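Local coordinates for hemolysin-related protein (Vibrio cholerae serotype O1, PDB 6MLT) that acts as a secreted, calcium-binding protein of the biofilm matrix and probably uses a lectin domain to bind carbohydrate during bacterial adhesion, at residues 446-450 with 451-455; 572-575 with 576-580. All coordinates share one frame; numbering follows the deposited sequence.

Contact 1: residues 446-450 with 451-455; sequences VYAGY and YAVDM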
ATOM      1  N   VAL A 446      -9.640   8.185  -0.519  1.00 17.73           N
ATOM      2  CA  VAL A 446     -10.823   8.533   0.258  1.00 14.68           C
ATOM      3  C   VAL A 446     -10.388   9.138   1.583  1.00 15.67           C
ATOM      4  O   VAL A 446      -9.405   8.694   2.189  1.00 15.90           O
ATOM      5  CB  VAL A 446     -11.743   7.312   0.472  1.00 17.40           C
ATOM      6  CG1 VAL A 446     -11.060   6.246   1.315  1.00 18.99           C
ATOM      7  CG2 VAL A 446     -13.072   7.738   1.092  1.00 17.86           C
ATOM      8  N   TYR A 447     -11.126  10.157   2.028  1.00 15.02           N
ATOM      9  CA  TYR A 447     -10.843  10.802   3.301  1.00 16.35           C
ATOM     10  C   TYR A 447     -12.095  11.498   3.810  1.00 17.37           C
ATOM     11  O   TYR A 447     -13.016  11.809   3.050  1.00 17.91           O
ATOM     12  CB  TYR A 447      -9.694  11.811   3.184  1.00 16.01           C
ATOM     13  CG  TYR A 447     -10.071  13.135   2.550  1.00 19.76           C
ATOM     14  CD1 TYR A 447     -10.111  13.281   1.168  1.00 20.75           C
ATOM     15  CD2 TYR A 447     -10.358  14.243   3.333  1.00 21.81           C
ATOM     16  CE1 TYR A 447     -10.437  14.494   0.588  1.00 20.44           C
ATOM     17  CE2 TYR A 447     -10.683  15.457   2.766  1.00 22.70           C
ATOM     18  CZ  TYR A 447     -10.721  15.581   1.394  1.00 21.29           C
ATOM     19  OH  TYR A 447     -11.045  16.795   0.831  1.00 22.48           O
ATOM     20  N   ALA A 448     -12.102  11.743   5.116  1.00 17.84           N
ATOM     21  CA  ALA A 448     -13.188  12.445   5.781  1.00 19.89           C
ATOM     22  C   ALA A 448     -12.762  13.872   6.101  1.00 19.30           C
ATOM     23  O   ALA A 448     -11.661  14.097   6.614  1.00 19.63           O
ATOM     24  CB  ALA A 448     -13.596  11.724   7.064  1.00 21.49           C
ATOM     25  N   GLY A 449     -13.636  14.828   5.795  1.00 18.61           N
ATOM     26  CA  GLY A 449     -13.458  16.206   6.184  1.00 19.26           C
ATOM     27  C   GLY A 449     -14.376  16.584   7.325  1.00 21.02           C
ATOM     28  O   GLY A 449     -14.894  15.728   8.051  1.00 18.16           O
ATOM     29  N   TYR A 450     -14.585  17.895   7.491  1.00 19.35           N
ATOM     30  CA  TYR A 450     -15.505  18.355   8.533  1.00 19.64           C
ATOM     31  C   TYR A 450     -16.939  17.909   8.268  1.00 20.71           C
ATOM     32  O   TYR A 450     -17.687  17.651   9.219  1.00 19.41           O
ATOM     33  CB  TYR A 450     -15.456  19.878   8.655  1.00 19.38           C
ATOM     34  CG  TYR A 450     -14.323  20.381   9.518  1.00 17.88           C
ATOM     35  CD1 TYR A 450     -14.420  20.354  10.904  1.00 20.74           C
ATOM     36  CD2 TYR A 450     -13.163  20.887   8.952  1.00 19.00           C
ATOM     37  CE1 TYR A 450     -13.387  20.815  11.704  1.00 19.68           C
ATOM     38  CE2 TYR A 450     -12.121  21.348   9.745  1.00 17.77           C
ATOM     39  CZ  TYR A 450     -12.241  21.309  11.115  1.00 19.31           C
ATOM     40  OH  TYR A 450     -11.211  21.767  11.899  1.00 19.73           O
ATOM     41  N   TYR A 451     -17.331  17.801   6.994  1.00 17.41           N
ATOM     42  CA  TYR A 451     -18.724  17.605   6.606  1.00 19.81           C
ATOM     43  C   TYR A 451     -19.025  16.304   5.871  1.00 22.55           C
ATOM     44  O   TYR A 451     -20.191  15.885   5.864  1.00 23.04           O
ATOM     45  CB  TYR A 451     -19.192  18.757   5.697  1.00 17.21           C
ATOM     46  CG  TYR A 451     -19.060  20.150   6.291  1.00 20.73           C
ATOM     47  CD1 TYR A 451     -19.350  20.399   7.625  1.00 23.79           C
ATOM     48  CD2 TYR A 451     -18.658  21.217   5.502  1.00 24.65           C
ATOM     49  CE1 TYR A 451     -19.227  21.679   8.159  1.00 23.53           C
ATOM     50  CE2 TYR A 451     -18.534  22.492   6.018  1.00 24.42           C
ATOM     51  CZ  TYR A 451     -18.817  22.716   7.347  1.00 24.21           C
ATOM     52  OH  TYR A 451     -18.696  23.984   7.859  1.00 26.15           O
ATOM     53  N   ALA A 452     -18.043  15.669   5.231  1.00 21.25           N
ATOM     54  CA  ALA A 452     -18.348  14.525   4.382  1.00 21.09           C
ATOM     55  C   ALA A 452     -17.114  13.665   4.163  1.00 20.12           C
ATOM     56  O   ALA A 452     -15.975  14.105   4.355  1.00 17.67           O
ATOM     57  CB  ALA A 452     -18.900  14.971   3.026  1.00 20.86           C
ATOM     58  N   VAL A 453     -17.371  12.431   3.732  1.00 16.88           N
ATOM     59  CA  VAL A 453     -16.348  11.509   3.250  1.00 17.37           C
ATOM     60  C   VAL A 453     -16.357  11.577   1.729  1.00 18.38           C
ATOM     61  O   VAL A 453     -17.389  11.324   1.098  1.00 18.61           O
ATOM     62  CB  VAL A 453     -16.604  10.076   3.743  1.00 19.32           C
ATOM     63  CG1 VAL A 453     -15.589   9.098   3.136  1.00 19.22           C
ATOM     64  CG2 VAL A 453     -16.568  10.015   5.266  1.00 23.27           C
ATOM     65  N   ASP A 454     -15.209  11.905   1.139  1.00 17.45           N
ATOM     66  CA  ASP A 454     -15.079  12.109  -0.297  1.00 17.41           C
ATOM     67  C   ASP A 454     -14.103  11.105  -0.894  1.00 17.44           C
ATOM     68  O   ASP A 454     -13.027  10.864  -0.341  1.00 18.05           O
ATOM     69  CB  ASP A 454     -14.599  13.534  -0.610  1.00 21.65           C
ATOM     70  CG  ASP A 454     -15.636  14.588  -0.261  1.00 23.88           C
ATOM     71  OD1 ASP A 454     -16.784  14.197   0.032  1.00 23.41           O
ATOM     72  OD2 ASP A 454     -15.307  15.797  -0.269  1.00 22.79           O
ATOM     73  N   MET A 455     -14.482  10.548  -2.042  1.00 18.79           N
ATOM     74  CA  MET A 455     -13.666   9.608  -2.799  1.00 17.48           C
ATOM     75  C   MET A 455     -13.196  10.283  -4.079  1.00 16.89           C
ATOM     76  O   MET A 455     -14.008  10.850  -4.819  1.00 18.29           O
ATOM     77  CB  MET A 455     -14.466   8.350  -3.139  1.00 20.62           C
ATOM     78  CG  MET A 455     -13.760   7.365  -4.072  1.00 19.69           C
ATOM     79  SD  MET A 455     -12.451   6.450  -3.245  1.00 19.03           S
ATOM     80  CE  MET A 455     -13.423   5.412  -2.154  1.00 19.37           C
TER
HETATM   81  O   HOH W   1     -12.942  16.974  -0.999  1.00 18.79           O

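Contact 2: residues 572-575 with 576-580; sequences IWNQ and YAFNF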
ATOM      1  N   ILE A 572      -2.457  -8.666  11.209  1.00 20.07           N
ATOM      2  CA  ILE A 572      -1.698  -7.724  12.022  1.00 19.55           C
ATOM      3  C   ILE A 572      -1.967  -6.317  11.510  1.00 18.49           C
ATOM      4  O   ILE A 572      -2.040  -6.084  10.299  1.00 19.41           O
ATOM      5  CB  ILE A 572      -0.191  -8.070  11.991  1.00 23.61           C
ATOM      6  CG1 ILE A 572       0.609  -7.104  12.864  1.00 26.33           C
ATOM      7  CG2 ILE A 572       0.343  -8.065  10.558  1.00 24.40           C
ATOM      8  CD1 ILE A 572       1.990  -7.636  13.217  1.00 29.12           C
ATOM      9  N   TRP A 573      -2.126  -5.381  12.442  1.00 17.40           N
ATOM     10  CA  TRP A 573      -2.274  -3.961  12.120  1.00 16.49           C
ATOM     11  C   TRP A 573      -1.460  -3.223  13.178  1.00 15.09           C
ATOM     12  O   TRP A 573      -1.981  -2.830  14.225  1.00 16.99           O
ATOM     13  CB  TRP A 573      -3.734  -3.538  12.113  1.00 14.41           C
ATOM     14  CG  TRP A 573      -3.957  -2.177  11.534  1.00 16.22           C
ATOM     15  CD1 TRP A 573      -3.549  -0.990  12.061  1.00 15.98           C
ATOM     16  CD2 TRP A 573      -4.652  -1.865  10.322  1.00 16.75           C
ATOM     17  NE1 TRP A 573      -3.948   0.052  11.252  1.00 16.91           N
ATOM     18  CE2 TRP A 573      -4.624  -0.461  10.174  1.00 16.76           C
ATOM     19  CE3 TRP A 573      -5.294  -2.637   9.346  1.00 18.02           C
ATOM     20  CZ2 TRP A 573      -5.218   0.189   9.093  1.00 17.61           C
ATOM     21  CZ3 TRP A 573      -5.886  -1.989   8.269  1.00 21.26           C
ATOM     22  CH2 TRP A 573      -5.840  -0.586   8.152  1.00 18.75           C
ATOM     23  N   ASN A 574      -0.173  -3.054  12.906  1.00 16.45           N
ATOM     24  CA  ASN A 574       0.780  -2.802  13.973  1.00 17.50           C
ATOM     25  C   ASN A 574       1.087  -1.326  14.182  1.00 17.29           C
ATOM     26  O   ASN A 574       1.770  -0.989  15.157  1.00 16.19           O
ATOM     27  CB  ASN A 574       2.080  -3.552  13.687  1.00 17.62           C
ATOM     28  CG  ASN A 574       2.831  -2.957  12.530  1.00 18.74           C
ATOM     29  OD1 ASN A 574       2.323  -2.914  11.407  1.00 17.96           O
ATOM     30  ND2 ASN A 574       4.027  -2.467  12.793  1.00 17.76           N
ATOM     31  N   GLN A 575       0.603  -0.445  13.311  1.00 15.34           N
ATOM     32  CA  GLN A 575       0.865   0.980  13.438  1.00 16.51           C
ATOM     33  C   GLN A 575      -0.218   1.734  12.684  1.00 16.06           C
ATOM     34  O   GLN A 575      -0.957   1.166  11.880  1.00 16.17           O
ATOM     35  CB  GLN A 575       2.267   1.342  12.921  1.00 14.79           C
ATOM     36  CG  GLN A 575       2.488   1.085  11.442  1.00 14.90           C
ATOM     37  CD  GLN A 575       3.911   1.362  10.988  1.00 17.95           C
ATOM     38  OE1 GLN A 575       4.863   1.254  11.769  1.00 18.77           O
ATOM     39  NE2 GLN A 575       4.064   1.697   9.718  1.00 20.44           N
ATOM     40  N   TYR A 576      -0.301   3.032  12.957  1.00 14.60           N
ATOM     41  CA  TYR A 576      -1.333   3.858  12.340  1.00 13.76           C
ATOM     42  C   TYR A 576      -1.127   3.978  10.835  1.00 16.88           C
ATOM     43  O   TYR A 576      -2.097   4.025  10.069  1.00 15.94           O
ATOM     44  CB  TYR A 576      -1.329   5.234  13.003  1.00 13.76           C
ATOM     45  CG  TYR A 576      -2.433   6.146  12.561  1.00 14.12           C
ATOM     46  CD1 TYR A 576      -2.259   6.984  11.472  1.00 17.33           C
ATOM     47  CD2 TYR A 576      -3.643   6.189  13.242  1.00 14.80           C
ATOM     48  CE1 TYR A 576      -3.261   7.833  11.060  1.00 17.53           C
ATOM     49  CE2 TYR A 576      -4.662   7.044  12.835  1.00 17.22           C
ATOM     50  CZ  TYR A 576      -4.455   7.859  11.746  1.00 16.78           C
ATOM     51  OH  TYR A 576      -5.444   8.707  11.323  1.00 15.41           O
ATOM     52  N   ALA A 577       0.131   4.043  10.398  1.00 16.59           N
ATOM     53  CA  ALA A 577       0.475   4.122   8.976  1.00 19.75           C
ATOM     54  C   ALA A 577       0.701   2.723   8.401  1.00 19.16           C
ATOM     55  O   ALA A 577       1.754   2.393   7.854  1.00 20.31           O
ATOM     56  CB  ALA A 577       1.705   5.003   8.783  1.00 18.58           C
ATOM     57  N   PHE A 578      -0.333   1.896   8.523  1.00 18.16           N
ATOM     58  CA  PHE A 578      -0.245   0.499   8.128  1.00 17.82           C
ATOM     59  C   PHE A 578      -0.445   0.346   6.623  1.00 17.21           C
ATOM     60  O   PHE A 578      -1.393   0.899   6.057  1.00 17.77           O
ATOM     61  CB  PHE A 578      -1.290  -0.333   8.869  1.00 17.91           C
ATOM     62  CG  PHE A 578      -1.317  -1.760   8.431  1.00 16.74           C
ATOM     63  CD1 PHE A 578      -0.376  -2.654   8.902  1.00 18.98           C
ATOM     64  CD2 PHE A 578      -2.255  -2.201   7.513  1.00 19.34           C
ATOM     65  CE1 PHE A 578      -0.388  -3.969   8.484  1.00 20.47           C
ATOM     66  CE2 PHE A 578      -2.267  -3.516   7.090  1.00 21.05           C
ATOM     67  CZ  PHE A 578      -1.339  -4.395   7.570  1.00 21.51           C
ATOM     68  N   ASN A 579       0.431  -0.431   5.984  1.00 17.39           N
ATOM     69  CA  ASN A 579       0.275  -0.751   4.567  1.00 20.44           C
ATOM     70  C   ASN A 579       0.979  -2.057   4.209  1.00 22.65           C
ATOM     71  O   ASN A 579       1.563  -2.175   3.126  1.00 25.88           O
ATOM     72  CB  ASN A 579       0.799   0.395   3.692  1.00 23.44           C
ATOM     73  CG  ASN A 579       2.313   0.471   3.664  1.00 28.00           C
ATOM     74  OD1 ASN A 579       2.982   0.147   4.639  1.00 27.63           O
ATOM     75  ND2 ASN A 579       2.860   0.895   2.531  1.00 28.49           N
ATOM     76  N   PHE A 580       0.931  -3.036   5.118  1.00 22.57           N
ATOM     77  CA  PHE A 580       1.430  -4.396   4.901  1.00 22.09           C
ATOM     78  C   PHE A 580       2.947  -4.508   4.804  1.00 27.42           C
ATOM     79  O   PHE A 580       3.553  -5.360   5.467  1.00 29.74           O
ATOM     80  CB  PHE A 580       0.844  -5.013   3.625  1.00 23.72           C
ATOM     81  CG  PHE A 580      -0.583  -5.454   3.758  1.00 23.77           C
ATOM     82  CD1 PHE A 580      -0.906  -6.602   4.463  1.00 24.86           C
ATOM     83  CD2 PHE A 580      -1.599  -4.731   3.164  1.00 23.88           C
ATOM     84  CE1 PHE A 580      -2.224  -7.012   4.581  1.00 24.64           C
ATOM     85  CE2 PHE A 580      -2.915  -5.133   3.278  1.00 24.03           C
ATOM     86  CZ  PHE A 580      -3.227  -6.275   3.987  1.00 25.08           C
TER

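Contact 1: residues 446-450 with 451-455
Val446 and Tyr447 run back against Val453, Asp454 and Met455 as the arms of an antiparallel hairpin. The backbone supplies its ladder: Asp454 N gives a bond of 2.9 Å to Tyr447 O, and Tyr447 N answers to Asp454 O at 3.1 Å. Near the bend, Gly449 N reaches Ala452 O at 2.8 Å in an almost straight bond (178°), round a type I turn at Tyr450-Tyr451. Apolar packing fills the face carrying Val446, Ala448, Val453 and Met455. With chi1 of Val446 at 65°, CG2 stands anti to the backbone N and meets Val453 CG1 at 3.5 Å, while Met455 bends at chi2 and chi3 to bring CE within 3.7 Å of Val446 CB. Ala448, with a methyl alone, meets Val453 CG2 through CB at 3.9 Å. On the opposite face a water donates to both Tyr447 OH (2.6 Å) and Asp454 OD2 (2.7 Å), and Ser465 and Asn271 also hold the carboxylate. Tyr450 CB makes a CH-pi contact over a face of the Tyr451 ring. The hairpin forms the middle of a four-stranded propeller blade, between strands 277-279 and 462-467; Trp464 of the latter flanks its apolar face, and strand 490-494 of the next blade touches it.

Contact 2: residues 572-575 with 576-580
Trp573 and Phe578 form an offset stack, the indole six-membered ring and the phenyl ring having centroids 4.5 Å apart and planes at 27°. Phe578 CD2 comes within 3.6 Å of Trp573 CE3, while Phe578 CB sits over the five-membered ring, 3.7 Å from its centroid, as a CH-pi donor. The opposite face of the phenyl ring carries Phe580 N, above its centre. At the edge and in the ring plane, Asn574 OD1 lies 3.7 Å from Phe578 CD1, where a carbonyl oxygen suits the slightly positive ring hydrogens; the amide stands nearly upright to the ring, and its ND2 bonds to Ala102 O. Ala577 centres an inverse gamma turn, closed by a weak bond from Phe578 N to Tyr576 O, a sharp reversal consistent with Phe578 folding back on Trp573. The segment belongs to the tail that follows the last propeller strand, with Ile572, Trp573 and Asn574 touching strand 36-38. Extended beyond CG (chi2 -176°), Gln575 is long enough to span the turn: NE2 donates to Ala577 O at 3.0 Å, nearly straight at 166° but from above the carbonyl plane, while OE1 accepts from Leu151 N.

How the contacts relate
From the N terminus, the chain lays down strand 13-19 and then successive antiparallel blades before strand 277-279 starts the blade of contact 1. The lectin sheets intervene, and the chain returns through strand 443-448; contact 1 closes the short bend into strand 452-457. The blade of 478-514 follows, then strands 525-527, 536-541 and 553-559, the last of which pairs with strand 13-19, so both ends of the propeller share a blade. Contact 2 comes later, closing a tight bend in the tail that touches strand 36-38 and reaches Ala102 and Leu151. The two contacts are in series, neither nested nor crossed; the nearest atoms of contact 1 and contact 2 are about 9 Å apart, without touching.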